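Major pepsin inhibitor PI-3 (Ascaris suum, PDB 1F32) inhibits the aspartic protease pepsin as a secreted, disulfide-bonded protein of the I33 inhibitor family. Local coordinates at residues A[71-76]-A[80-85]; A[9-14]-A[21-26]; A[105-110]-A[141-146]; A[84-87]-A[93-96]; A[17-22]-A[27-32]. All coordinates share one frame; numbering follows the deposited sequence.

Contact 1: residues A[71-76]-A[80-85]; sequences MKMFNF and SVLGNK
Met73 and Leu82 lean on each other across a beta hairpin, where strand 72-76 runs antiparallel to strand 79-82 inside a five-stranded sheet. On their face of the sheet, the bump is CD1 of Leu82, which fits against the root of the Met73 side chain, 3.7 Å from its CB. Met71 crosses Leu82 at a slant, its CE resting against Leu82 CG and CD2. Met71 owes this reach to a chi1 of 67°, which sets CG between the backbone N and the carbonyl carbon and sends the extended chain past the end of the hairpin pairing. There its SD lies 3.6 Å from Gly83 CA, filling the hollow above a residue with no side chain. Phe11 and Trp27 pack further on this face, against Leu82.

The reverse face is built from Phe74, Val81 and Phe76. Val81 is the knob: its CG2 meets the rim of the Phe76 ring at CE2, 3.9 Å away and in the plane of the ring, while Phe74 sets its CB beside that of Val81. Phe74 and Val81 also form a hydrogen-bonded pair, each N giving a 2.8 Å bond to the other's O.

On the Met73 and Leu82 face, the polar pair Asn75 and Ser80 follows toward the turn. A water donates to both Phe76 O and Ser80 OG, and Ser80 OG in turn donates to a lone pair of Asn75 OD1, in the amide plane, at 2.8 Å.

Contact 2: residues A[9-14]-A[21-26]; sequences GPFICT and FVANLP
Phe11 presses its CB into the corner made by Val22 and Ala23, and this corner is the close-packed end of the contact. Val22 CG1 stands 3.9 Å from Phe11 CB, and Ala23 CB approaches the same carbon. CB itself makes the contact, while chi1 (-63°), with CG anti to the carbonyl carbon, directs the ring beyond the corner. Gly9 covers one ring face near its rim, and Met73 and Leu82 of the five-stranded sheet also touch Phe11. The second branch of Val22, CG2, comes within 4.1 Å of Cys13 SG, a sulfur fixed by its disulfide to Cys66.

Cys13, Thr14, Phe21 and Val22 belong to the first hairpin of a three-stranded antiparallel sheet, in which strands 13-16 and 19-22 are neighbours. Cys13 and Val22 form a non-hydrogen-bonded pair with both side chains on one face. Thr14 and Phe21 are the hydrogen-bonded pair that follows; Phe21 N gives a nearly straight bond of 2.8 Å to Thr14 O, and Thr14 N answers to Phe21 O. A type I' turn from Val22 to Leu25 leads from strand 19-22 into strand 25-29.

The other side of the contact is looser and wetter. Ile12 is exposed, and its side chain stands off from segment 21-26. Its backbone does the work instead: Ile12 O accepts from Ala23 N at 3.1 Å and from a water, which itself accepts the N-H of Asn24 within the turn. Thr14 and Phe21 share the second face, but the Phe21 ring leads away from Thr14.

Contact 3: residues A[105-110]-A[141-146]; sequences QTFREK and PPPSFC
Phe107 meets the proline-rich segment 141-146 with one side of its ring. Its CD2 lies 3.2 Å from Pro141 O, which sits at the ring edge close to the ring plane, so that the weakly positive rim of the aromatic faces a carbonyl oxygen. The same CD2 is 3.7 Å from CD of Pro143, whose ring crosses the phenylalanine side chain obliquely, and CE2 touches Pro142 CA. No hydrogen bond links the two segments; the join rests on ring-edge and van der Waals contacts.

The next shell holds both partners in place. With CG anti to the backbone N (chi1 -178°), the ring of Phe107 projects from helix 98-116, where Phe76 meets it edge-to-face and Phe4 adds a further ring. Pro143 is backed by Phe145, one face of whose ring receives Pro143 CB 3.4 Å above its plane, offset toward the rim. Beyond this, Ser144 bonds through its hydroxyl to Glu103 of the helix, and Cys146 is tied by its disulfide to Cys79. The arrangement is a disulfide-anchored C-terminal proline segment laid along the helix that follows the five-stranded sheet, with Phe107, Phe76, Phe4 and Phe145 gathered where helix, sheet and tail meet.

Contact 4: residues A[84-87]-A[93-96]; sequences NKLF and VRDL
Leu86 lays its CD2 beside Val93 CB, 3.9 Å away, the two side chains pointing the same way. The same methyl is also 3.9 Å from NE of Arg94, whose long side chain passes across it obliquely. Arg94 has a chi1 of 61°, a setting that swings the extended chain over the leucine; its guanidinium end then forms a salt bridge with Asp100, and Phe145 packs nearby. On the root side of Leu86, CB meets Leu96 CD1. That methyl comes tightly against the main chain too, 3.4 Å from Lys85 C, and rests over the backbone of Asn84 and Lys85.

Strands 85-88 and 91-95 form the last hairpin of the five-stranded antiparallel sheet. Leu86 N donates to Arg94 O with an angle of 170° at the hydrogen, and Val93 N donates to Leu86 O; Val93 and Arg94 thus both stand opposite Leu86, a classic beta bulge that gathers the three side chains. Leu96 N reaches Asn84 O from above the carbonyl plane.

On the face opposite Leu86, Lys85 and Asp95 run alongside each other. It is the aliphatic part of the lysine, CG, that approaches Asp95 OD1, at 3.7 Å; the carboxylate oxygen is hydrogen-bonded to Tyr92 OH, and the ammonium group makes a cation-pi contact with Trp27.

Contact 5: residues A[17-22]-A[27-32]; sequences DNQVFV and WTMLEG
Leu30 N and Asn18 O make a 2.8 Å hydrogen bond, close to straight at the hydrogen (170°), that marks one end of the second hairpin of the three-stranded antiparallel sheet. Strands 19-22 and 25-29 are its arms. The same carbonyl oxygen is crowded by carbon: Met29 CA offers a C-H to it, and Met29 CG lies at 3.3 Å. Two residues along, Val20 N donates to Thr28 O, also at 2.8 Å, while the return bond from Trp27 N to Val20 O is bent and weak. Trp27 and Thr28 both stand opposite Val20, in the form of a classic beta bulge.

Val20 is the centre of one face. Its CG2 sits 3.6 Å from Leu30 CD2, the two side chains crossing at about a right angle, and Thr28 CG2 also touches it. Phe65 packs against both Val20 and Leu30, and Cys13 also touches Val20, so this face looks into the protein.

Gln19 and Met29 occupy the reverse face. Gln19 folds back at chi2 (69°), which brings its amide over the strand. There NE2 gives a weak bond to its neighbour's carbonyl, Val20 O; its approach to Thr28 O has too poor an angle to count as one. CG of Gln19 meanwhile covers a face of the Phe21 ring.

Trp27 leads its indole away toward Met71, Leu82 and Lys85, keeping its root against Val22: Trp27 CB is 3.6 Å from Val22 CG2.

From the N terminus, contact 2 closes first, pairing 9-14 with the strand after its hairpin turn. Contact 5 starts on that same strand, sharing Phe21 and Val22, so the two overlap and complete the three-stranded sheet. Contacts 1 and 4 repeat this succession in the five-stranded sheet, hinged at Asn84 and Lys85. Contact 3 closes the longest loop, bringing the C-terminal segment back to helix 98-116 and touching contact 1 through Phe76 and contact 4 through Phe145. None encloses another. The two sheets meet where contacts 2 and 5 touch contacts 1 and 4, whereas contacts 3 and 5 lie on opposite sides of the chain's centre, their nearest atoms about 13 Å apart.

Contact 1: residues A[71-76]-A[80-85]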
# COMPACT_ATOMS: atom_id res chain seq x y z
N MET A 71 6.79 1.58 -5.50
CA MET A 71 6.97 1.71 -4.06
C MET A 71 6.91 0.35 -3.39
O MET A 71 6.41 -0.62 -3.97
CB MET A 71 5.95 2.68 -3.45
CG MET A 71 4.52 2.25 -3.49
SD MET A 71 3.54 3.55 -2.70
CE MET A 71 1.98 3.26 -3.47
N LYS A 72 7.45 0.27 -2.18
CA LYS A 72 7.50 -0.97 -1.43
C LYS A 72 6.43 -1.05 -0.35
O LYS A 72 5.97 -0.04 0.18
CB LYS A 72 8.87 -1.14 -0.78
CG LYS A 72 10.04 -1.17 -1.75
CD LYS A 72 11.32 -1.59 -1.03
CE LYS A 72 12.55 -1.49 -1.94
NZ LYS A 72 12.87 -0.07 -2.27
N MET A 73 6.02 -2.27 -0.03
CA MET A 73 5.03 -2.48 1.00
C MET A 73 5.61 -3.50 1.97
O MET A 73 6.29 -4.44 1.55
CB MET A 73 3.73 -3.01 0.38
CG MET A 73 2.63 -3.33 1.37
SD MET A 73 1.12 -3.66 0.45
CE MET A 73 -0.06 -3.69 1.74
N PHE A 74 5.35 -3.29 3.25
CA PHE A 74 5.81 -4.19 4.30
C PHE A 74 4.59 -4.46 5.18
O PHE A 74 3.92 -3.53 5.64
CB PHE A 74 6.91 -3.54 5.13
CG PHE A 74 8.17 -3.22 4.36
CD1 PHE A 74 9.02 -4.24 3.93
CD2 PHE A 74 8.53 -1.90 4.11
CE1 PHE A 74 10.22 -3.95 3.25
CE2 PHE A 74 9.72 -1.59 3.44
CZ PHE A 74 10.57 -2.62 3.01
N ASN A 75 4.30 -5.73 5.40
CA ASN A 75 3.15 -6.12 6.21
C ASN A 75 3.59 -6.83 7.49
O ASN A 75 4.23 -7.87 7.43
CB ASN A 75 2.25 -7.01 5.38
CG ASN A 75 1.85 -6.35 4.08
OD1 ASN A 75 1.19 -5.31 4.09
ND2 ASN A 75 2.27 -6.92 2.96
N PHE A 76 3.22 -6.25 8.63
CA PHE A 76 3.58 -6.79 9.94
C PHE A 76 2.30 -7.23 10.64
O PHE A 76 1.21 -7.01 10.14
CB PHE A 76 4.25 -5.73 10.80
CG PHE A 76 5.40 -5.03 10.13
CD1 PHE A 76 6.65 -5.63 10.07
CD2 PHE A 76 5.21 -3.80 9.52
CE1 PHE A 76 7.71 -4.99 9.41
CE2 PHE A 76 6.25 -3.16 8.87
CZ PHE A 76 7.51 -3.75 8.81
N SER A 80 0.67 -2.18 8.45
CA SER A 80 1.38 -2.22 7.17
C SER A 80 1.97 -0.86 6.80
O SER A 80 1.46 0.20 7.19
CB SER A 80 0.43 -2.65 6.04
OG SER A 80 -0.10 -3.95 6.23
N VAL A 81 3.05 -0.91 6.03
CA VAL A 81 3.70 0.28 5.53
C VAL A 81 3.64 0.17 4.01
O VAL A 81 3.99 -0.87 3.43
CB VAL A 81 5.18 0.36 5.96
CG1 VAL A 81 5.84 1.60 5.37
CG2 VAL A 81 5.29 0.36 7.47
N LEU A 82 3.17 1.22 3.35
CA LEU A 82 3.09 1.24 1.90
C LEU A 82 3.75 2.55 1.52
O LEU A 82 3.33 3.62 1.97
CB LEU A 82 1.63 1.21 1.43
CG LEU A 82 1.42 1.29 -0.08
CD1 LEU A 82 1.93 0.03 -0.74
CD2 LEU A 82 -0.07 1.49 -0.37
N GLY A 83 4.78 2.45 0.70
CA GLY A 83 5.51 3.64 0.31
C GLY A 83 6.10 4.13 1.62
O GLY A 83 6.74 3.38 2.35
N ASN A 84 5.89 5.39 1.94
CA ASN A 84 6.43 5.84 3.19
C ASN A 84 5.27 6.28 4.07
O ASN A 84 5.35 7.30 4.74
CB ASN A 84 7.44 6.97 2.96
CG ASN A 84 8.64 6.50 2.14
OD1 ASN A 84 9.24 5.46 2.44
ND2 ASN A 84 9.01 7.27 1.12
N LYS A 85 4.20 5.49 4.04
CA LYS A 85 3.00 5.79 4.82
C LYS A 85 2.62 4.59 5.69
O LYS A 85 2.72 3.45 5.26
CB LYS A 85 1.84 6.17 3.90
CG LYS A 85 2.10 7.45 3.06
CD LYS A 85 0.87 7.81 2.21
CE LYS A 85 1.11 8.98 1.25
NZ LYS A 85 -0.16 9.41 0.53
O HOH W 1 -0.22 -6.39 8.11

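Contact 2: residues A[9-14]-A[21-26]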
# COMPACT_ATOMS: atom_id res chain seq x y z
N GLY A 9 5.68 -2.64 -5.96
CA GLY A 9 4.63 -2.33 -6.91
C GLY A 9 4.96 -2.76 -8.32
O GLY A 9 6.06 -3.25 -8.58
N PRO A 10 4.04 -2.55 -9.27
CA PRO A 10 2.71 -1.93 -9.08
C PRO A 10 1.70 -2.77 -8.30
O PRO A 10 1.73 -4.00 -8.33
CB PRO A 10 2.24 -1.69 -10.51
CG PRO A 10 3.50 -1.49 -11.25
CD PRO A 10 4.38 -2.58 -10.70
N PHE A 11 0.80 -2.08 -7.62
CA PHE A 11 -0.25 -2.73 -6.84
C PHE A 11 -1.58 -2.41 -7.49
O PHE A 11 -1.65 -1.57 -8.39
CB PHE A 11 -0.24 -2.20 -5.40
CG PHE A 11 1.04 -2.49 -4.66
CD1 PHE A 11 1.38 -3.79 -4.34
CD2 PHE A 11 1.91 -1.46 -4.32
CE1 PHE A 11 2.58 -4.08 -3.69
CE2 PHE A 11 3.10 -1.73 -3.67
CZ PHE A 11 3.44 -3.04 -3.36
N ILE A 12 -2.64 -3.09 -7.08
CA ILE A 12 -3.93 -2.79 -7.66
C ILE A 12 -4.37 -1.42 -7.15
O ILE A 12 -4.29 -1.15 -5.96
CB ILE A 12 -4.99 -3.85 -7.28
CG1 ILE A 12 -4.63 -5.19 -7.93
CG2 ILE A 12 -6.37 -3.42 -7.76
CD1 ILE A 12 -5.44 -6.36 -7.42
N CYS A 13 -4.82 -0.56 -8.06
CA CYS A 13 -5.25 0.77 -7.69
C CYS A 13 -6.65 1.01 -8.22
O CYS A 13 -6.95 0.64 -9.34
CB CYS A 13 -4.29 1.81 -8.29
SG CYS A 13 -4.71 3.52 -7.85
N THR A 14 -7.52 1.60 -7.40
CA THR A 14 -8.87 1.94 -7.85
C THR A 14 -9.39 3.10 -7.01
O THR A 14 -8.69 3.57 -6.11
CB THR A 14 -9.84 0.76 -7.78
OG1 THR A 14 -11.04 1.10 -8.49
CG2 THR A 14 -10.15 0.41 -6.34
N PHE A 21 -7.57 3.79 -3.53
CA PHE A 21 -7.11 2.63 -2.79
C PHE A 21 -5.95 1.98 -3.54
O PHE A 21 -6.04 1.75 -4.75
CB PHE A 21 -8.23 1.61 -2.64
CG PHE A 21 -9.24 1.98 -1.60
CD1 PHE A 21 -9.00 1.72 -0.25
CD2 PHE A 21 -10.44 2.59 -1.97
CE1 PHE A 21 -9.94 2.05 0.72
CE2 PHE A 21 -11.38 2.93 -1.01
CZ PHE A 21 -11.13 2.66 0.34
N VAL A 22 -4.87 1.72 -2.83
CA VAL A 22 -3.71 1.05 -3.40
C VAL A 22 -3.43 -0.14 -2.47
O VAL A 22 -3.30 0.04 -1.25
CB VAL A 22 -2.49 1.97 -3.45
CG1 VAL A 22 -1.30 1.26 -4.07
CG2 VAL A 22 -2.85 3.23 -4.23
N ALA A 23 -3.38 -1.34 -3.04
CA ALA A 23 -3.15 -2.54 -2.24
C ALA A 23 -4.21 -2.59 -1.14
O ALA A 23 -3.94 -3.02 -0.02
CB ALA A 23 -1.75 -2.52 -1.64
N ASN A 24 -5.41 -2.11 -1.46
CA ASN A 24 -6.53 -2.09 -0.52
C ASN A 24 -6.38 -1.10 0.62
O ASN A 24 -7.17 -1.13 1.58
CB ASN A 24 -6.78 -3.49 0.05
CG ASN A 24 -7.38 -4.43 -0.95
OD1 ASN A 24 -7.05 -5.63 -0.97
ND2 ASN A 24 -8.28 -3.92 -1.79
N LEU A 25 -5.38 -0.23 0.54
CA LEU A 25 -5.17 0.77 1.59
C LEU A 25 -5.58 2.16 1.07
O LEU A 25 -5.36 2.48 -0.11
CB LEU A 25 -3.70 0.75 2.02
CG LEU A 25 -3.28 -0.59 2.64
CD1 LEU A 25 -1.81 -0.56 2.98
CD2 LEU A 25 -4.10 -0.84 3.91
N PRO A 26 -6.20 2.99 1.92
CA PRO A 26 -6.64 4.34 1.53
C PRO A 26 -5.45 5.29 1.38
O PRO A 26 -5.07 6.00 2.30
CB PRO A 26 -7.58 4.74 2.66
CG PRO A 26 -6.98 4.04 3.84
CD PRO A 26 -6.64 2.68 3.30
O HOH W 2 -6.57 -1.44 -4.00

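Contact 3: residues A[105-110]-A[141-146]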
# COMPACT_ATOMS: atom_id res chain seq x y z
N GLN A 105 13.92 -1.65 9.43
CA GLN A 105 15.15 -2.39 9.16
C GLN A 105 15.53 -3.31 10.32
O GLN A 105 16.04 -4.41 10.10
CB GLN A 105 16.28 -1.41 8.82
CG GLN A 105 16.98 -1.68 7.48
CD GLN A 105 16.12 -2.39 6.44
OE1 GLN A 105 15.10 -1.87 5.98
NE2 GLN A 105 16.53 -3.59 6.06
N THR A 106 15.28 -2.88 11.55
CA THR A 106 15.59 -3.72 12.71
C THR A 106 14.71 -4.95 12.63
O THR A 106 15.15 -6.06 12.89
CB THR A 106 15.30 -3.00 14.05
OG1 THR A 106 16.24 -1.94 14.24
CG2 THR A 106 15.42 -3.99 15.24
N PHE A 107 13.44 -4.77 12.26
CA PHE A 107 12.55 -5.91 12.16
C PHE A 107 12.99 -6.86 11.06
O PHE A 107 13.02 -8.06 11.25
CB PHE A 107 11.10 -5.46 11.93
CG PHE A 107 10.12 -6.61 11.88
CD1 PHE A 107 9.92 -7.33 10.70
CD2 PHE A 107 9.43 -6.99 13.03
CE1 PHE A 107 9.04 -8.41 10.66
CE2 PHE A 107 8.54 -8.08 13.00
CZ PHE A 107 8.35 -8.79 11.82
N ARG A 108 13.33 -6.32 9.89
CA ARG A 108 13.76 -7.18 8.79
C ARG A 108 15.01 -7.96 9.19
O ARG A 108 15.15 -9.14 8.87
CB ARG A 108 14.05 -6.33 7.54
CG ARG A 108 12.81 -5.60 7.02
CD ARG A 108 13.15 -4.65 5.89
NE ARG A 108 13.36 -5.32 4.61
CZ ARG A 108 13.83 -4.71 3.53
NH1 ARG A 108 14.14 -3.42 3.57
NH2 ARG A 108 13.98 -5.38 2.40
N GLU A 109 15.91 -7.28 9.88
CA GLU A 109 17.14 -7.92 10.33
C GLU A 109 16.83 -8.99 11.37
O GLU A 109 17.50 -10.02 11.41
CB GLU A 109 18.09 -6.86 10.89
CG GLU A 109 18.55 -5.87 9.81
CD GLU A 109 19.19 -4.62 10.38
OE1 GLU A 109 19.19 -4.47 11.61
OE2 GLU A 109 19.69 -3.78 9.59
N LYS A 110 15.82 -8.76 12.21
CA LYS A 110 15.45 -9.76 13.23
C LYS A 110 14.73 -10.94 12.59
O LYS A 110 14.90 -12.09 13.01
CB LYS A 110 14.59 -9.15 14.33
CG LYS A 110 15.40 -8.35 15.33
CD LYS A 110 14.60 -7.99 16.55
CE LYS A 110 15.50 -7.33 17.59
NZ LYS A 110 14.74 -6.96 18.81
N PRO A 141 9.13 -8.94 17.74
CA PRO A 141 7.78 -8.40 17.94
C PRO A 141 7.61 -7.43 16.78
O PRO A 141 8.59 -7.02 16.16
CB PRO A 141 7.92 -7.67 19.26
CG PRO A 141 9.30 -7.12 19.17
CD PRO A 141 10.09 -8.28 18.63
N PRO A 142 6.37 -7.05 16.45
CA PRO A 142 6.20 -6.11 15.34
C PRO A 142 6.78 -4.73 15.70
O PRO A 142 6.98 -4.41 16.88
CB PRO A 142 4.69 -6.10 15.12
CG PRO A 142 4.14 -6.47 16.46
CD PRO A 142 5.08 -7.53 16.96
N PRO A 143 7.09 -3.91 14.69
CA PRO A 143 7.63 -2.58 14.96
C PRO A 143 6.72 -1.88 15.96
O PRO A 143 5.50 -2.07 15.92
CB PRO A 143 7.62 -1.91 13.58
CG PRO A 143 7.88 -3.06 12.65
CD PRO A 143 7.00 -4.18 13.24
N SER A 144 7.30 -1.09 16.85
CA SER A 144 6.49 -0.41 17.86
C SER A 144 5.44 0.51 17.25
O SER A 144 4.40 0.74 17.85
CB SER A 144 7.39 0.38 18.82
OG SER A 144 8.09 1.41 18.15
N PHE A 145 5.70 1.02 16.05
CA PHE A 145 4.74 1.91 15.43
C PHE A 145 3.44 1.22 15.02
O PHE A 145 2.47 1.88 14.64
CB PHE A 145 5.36 2.67 14.25
CG PHE A 145 5.92 1.80 13.15
CD1 PHE A 145 5.10 0.93 12.44
CD2 PHE A 145 7.26 1.90 12.79
CE1 PHE A 145 5.61 0.17 11.38
CE2 PHE A 145 7.78 1.15 11.74
CZ PHE A 145 6.95 0.29 11.03
N CYS A 146 3.41 -0.10 15.10
CA CYS A 146 2.20 -0.84 14.76
C CYS A 146 1.15 -0.70 15.87
O CYS A 146 0.01 -1.09 15.69
CB CYS A 146 2.52 -2.32 14.56
SG CYS A 146 2.99 -2.89 12.88

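Contact 4: residues A[84-87]-A[93-96]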
# COMPACT_ATOMS: atom_id res chain seq x y z
N ASN A 84 5.89 5.39 1.94
CA ASN A 84 6.43 5.84 3.19
C ASN A 84 5.27 6.28 4.07
O ASN A 84 5.35 7.30 4.74
CB ASN A 84 7.44 6.97 2.96
CG ASN A 84 8.64 6.50 2.14
OD1 ASN A 84 9.24 5.46 2.44
ND2 ASN A 84 9.01 7.27 1.12
N LYS A 85 4.20 5.49 4.04
CA LYS A 85 3.00 5.79 4.82
C LYS A 85 2.62 4.59 5.69
O LYS A 85 2.72 3.45 5.26
CB LYS A 85 1.84 6.17 3.90
CG LYS A 85 2.10 7.45 3.06
CD LYS A 85 0.87 7.81 2.21
CE LYS A 85 1.11 8.98 1.25
NZ LYS A 85 -0.16 9.41 0.53
N LEU A 86 2.17 4.87 6.91
CA LEU A 86 1.78 3.84 7.88
C LEU A 86 0.27 3.68 7.98
O LEU A 86 -0.46 4.68 8.04
CB LEU A 86 2.34 4.21 9.27
CG LEU A 86 1.78 3.42 10.46
CD1 LEU A 86 2.20 1.97 10.34
CD2 LEU A 86 2.29 4.01 11.79
N PHE A 87 -0.18 2.43 8.00
CA PHE A 87 -1.60 2.10 8.10
C PHE A 87 -1.85 1.06 9.20
O PHE A 87 -1.17 0.04 9.25
CB PHE A 87 -2.13 1.51 6.79
CG PHE A 87 -1.96 2.42 5.60
CD1 PHE A 87 -0.72 2.52 4.95
CD2 PHE A 87 -3.02 3.20 5.17
CE1 PHE A 87 -0.56 3.40 3.88
CE2 PHE A 87 -2.86 4.09 4.09
CZ PHE A 87 -1.64 4.20 3.45
N VAL A 93 -2.23 6.43 9.27
CA VAL A 93 -1.85 6.96 10.58
C VAL A 93 -0.92 8.15 10.38
O VAL A 93 -1.20 9.25 10.88
CB VAL A 93 -1.11 5.92 11.45
CG1 VAL A 93 -0.71 6.55 12.81
CG2 VAL A 93 -2.00 4.70 11.69
N ARG A 94 0.17 7.95 9.64
CA ARG A 94 1.12 9.05 9.40
C ARG A 94 2.16 8.68 8.36
O ARG A 94 2.20 7.55 7.88
CB ARG A 94 1.85 9.40 10.71
CG ARG A 94 2.67 8.22 11.28
CD ARG A 94 3.21 8.55 12.66
NE ARG A 94 3.55 7.35 13.41
CZ ARG A 94 4.80 6.95 13.65
NH1 ARG A 94 5.81 7.68 13.20
NH2 ARG A 94 5.03 5.84 14.33
N ASP A 95 3.00 9.65 8.02
CA ASP A 95 4.10 9.42 7.09
C ASP A 95 5.19 8.83 7.99
O ASP A 95 5.31 9.23 9.15
CB ASP A 95 4.60 10.73 6.47
CG ASP A 95 3.64 11.31 5.44
OD1 ASP A 95 2.72 10.60 4.98
OD2 ASP A 95 3.82 12.49 5.06
N LEU A 96 5.97 7.87 7.50
CA LEU A 96 7.02 7.31 8.34
C LEU A 96 8.11 8.33 8.61
O LEU A 96 8.46 9.13 7.74
CB LEU A 96 7.66 6.06 7.71
CG LEU A 96 6.97 4.71 7.93
CD1 LEU A 96 5.72 4.62 7.06
CD2 LEU A 96 7.94 3.59 7.58

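Contact 5: residues A[17-22]-A[27-32]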
# COMPACT_ATOMS: atom_id res chain seq x y z
N ASP A 17 -15.79 6.54 -4.08
CA ASP A 17 -16.21 7.75 -3.37
C ASP A 17 -15.03 8.71 -3.16
O ASP A 17 -14.82 9.22 -2.06
CB ASP A 17 -16.84 7.40 -2.02
CG ASP A 17 -18.15 6.64 -2.16
OD1 ASP A 17 -18.92 6.96 -3.09
OD2 ASP A 17 -18.42 5.73 -1.34
N ASN A 18 -14.27 8.94 -4.23
CA ASN A 18 -13.11 9.84 -4.21
C ASN A 18 -11.89 9.27 -3.51
O ASN A 18 -10.82 9.87 -3.56
CB ASN A 18 -13.44 11.17 -3.52
CG ASN A 18 -14.44 12.01 -4.29
OD1 ASN A 18 -14.85 13.09 -3.84
ND2 ASN A 18 -14.83 11.52 -5.45
N GLN A 19 -12.06 8.13 -2.84
CA GLN A 19 -10.95 7.52 -2.13
C GLN A 19 -10.11 6.63 -3.02
O GLN A 19 -10.61 5.65 -3.57
CB GLN A 19 -11.47 6.69 -0.95
CG GLN A 19 -10.37 6.07 -0.11
CD GLN A 19 -9.59 7.10 0.67
OE1 GLN A 19 -10.15 7.83 1.49
NE2 GLN A 19 -8.29 7.18 0.42
N VAL A 20 -8.83 6.97 -3.17
CA VAL A 20 -7.93 6.15 -3.95
C VAL A 20 -7.44 5.02 -3.05
O VAL A 20 -6.97 5.26 -1.93
CB VAL A 20 -6.69 6.93 -4.46
CG1 VAL A 20 -5.84 6.02 -5.35
CG2 VAL A 20 -7.13 8.19 -5.24
N PHE A 21 -7.57 3.79 -3.53
CA PHE A 21 -7.11 2.63 -2.79
C PHE A 21 -5.95 1.98 -3.54
O PHE A 21 -6.04 1.75 -4.75
CB PHE A 21 -8.23 1.61 -2.64
CG PHE A 21 -9.24 1.98 -1.60
CD1 PHE A 21 -9.00 1.72 -0.25
CD2 PHE A 21 -10.44 2.59 -1.97
CE1 PHE A 21 -9.94 2.05 0.72
CE2 PHE A 21 -11.38 2.93 -1.01
CZ PHE A 21 -11.13 2.66 0.34
N VAL A 22 -4.87 1.72 -2.83
CA VAL A 22 -3.71 1.05 -3.40
C VAL A 22 -3.43 -0.14 -2.47
O VAL A 22 -3.30 0.04 -1.25
CB VAL A 22 -2.49 1.97 -3.45
CG1 VAL A 22 -1.30 1.26 -4.07
CG2 VAL A 22 -2.85 3.23 -4.23
N TRP A 27 -4.89 5.29 0.18
CA TRP A 27 -3.71 6.08 -0.16
C TRP A 27 -3.89 7.59 -0.13
O TRP A 27 -3.15 8.30 0.56
CB TRP A 27 -3.23 5.63 -1.55
CG TRP A 27 -1.95 6.20 -1.95
CD1 TRP A 27 -1.72 7.10 -2.95
CD2 TRP A 27 -0.69 5.95 -1.34
NE1 TRP A 27 -0.38 7.43 -2.99
CE2 TRP A 27 0.27 6.73 -2.01
CE3 TRP A 27 -0.27 5.13 -0.27
CZ2 TRP A 27 1.63 6.72 -1.66
CZ3 TRP A 27 1.07 5.12 0.08
CH2 TRP A 27 2.00 5.91 -0.61
N THR A 28 -4.86 8.10 -0.89
CA THR A 28 -5.11 9.53 -0.94
C THR A 28 -6.54 9.73 -1.42
O THR A 28 -7.18 8.80 -1.93
CB THR A 28 -4.13 10.24 -1.90
OG1 THR A 28 -4.20 11.66 -1.69
CG2 THR A 28 -4.50 9.96 -3.34
N MET A 29 -7.06 10.95 -1.23
CA MET A 29 -8.42 11.22 -1.66
C MET A 29 -8.40 12.34 -2.70
O MET A 29 -7.68 13.33 -2.55
CB MET A 29 -9.27 11.61 -0.45
CG MET A 29 -10.75 11.42 -0.65
SD MET A 29 -11.69 11.87 0.83
CE MET A 29 -12.53 13.14 0.26
N LEU A 30 -9.19 12.16 -3.74
CA LEU A 30 -9.28 13.12 -4.84
C LEU A 30 -10.18 14.31 -4.55
O LEU A 30 -11.21 14.18 -3.88
CB LEU A 30 -9.77 12.40 -6.09
CG LEU A 30 -8.95 11.16 -6.47
CD1 LEU A 30 -9.47 10.61 -7.78
CD2 LEU A 30 -7.47 11.51 -6.57
N GLU A 31 -9.80 15.47 -5.07
CA GLU A 31 -10.59 16.69 -4.87
C GLU A 31 -10.64 17.51 -6.15
O GLU A 31 -9.85 17.30 -7.06
CB GLU A 31 -9.97 17.55 -3.75
CG GLU A 31 -9.58 16.79 -2.51
CD GLU A 31 -9.25 17.72 -1.36
OE1 GLU A 31 -10.16 18.46 -0.93
OE2 GLU A 31 -8.09 17.70 -0.89
N GLY A 32 -11.58 18.45 -6.21
CA GLY A 32 -11.69 19.31 -7.36
C GLY A 32 -11.74 18.64 -8.71
O GLY A 32 -12.49 17.68 -8.90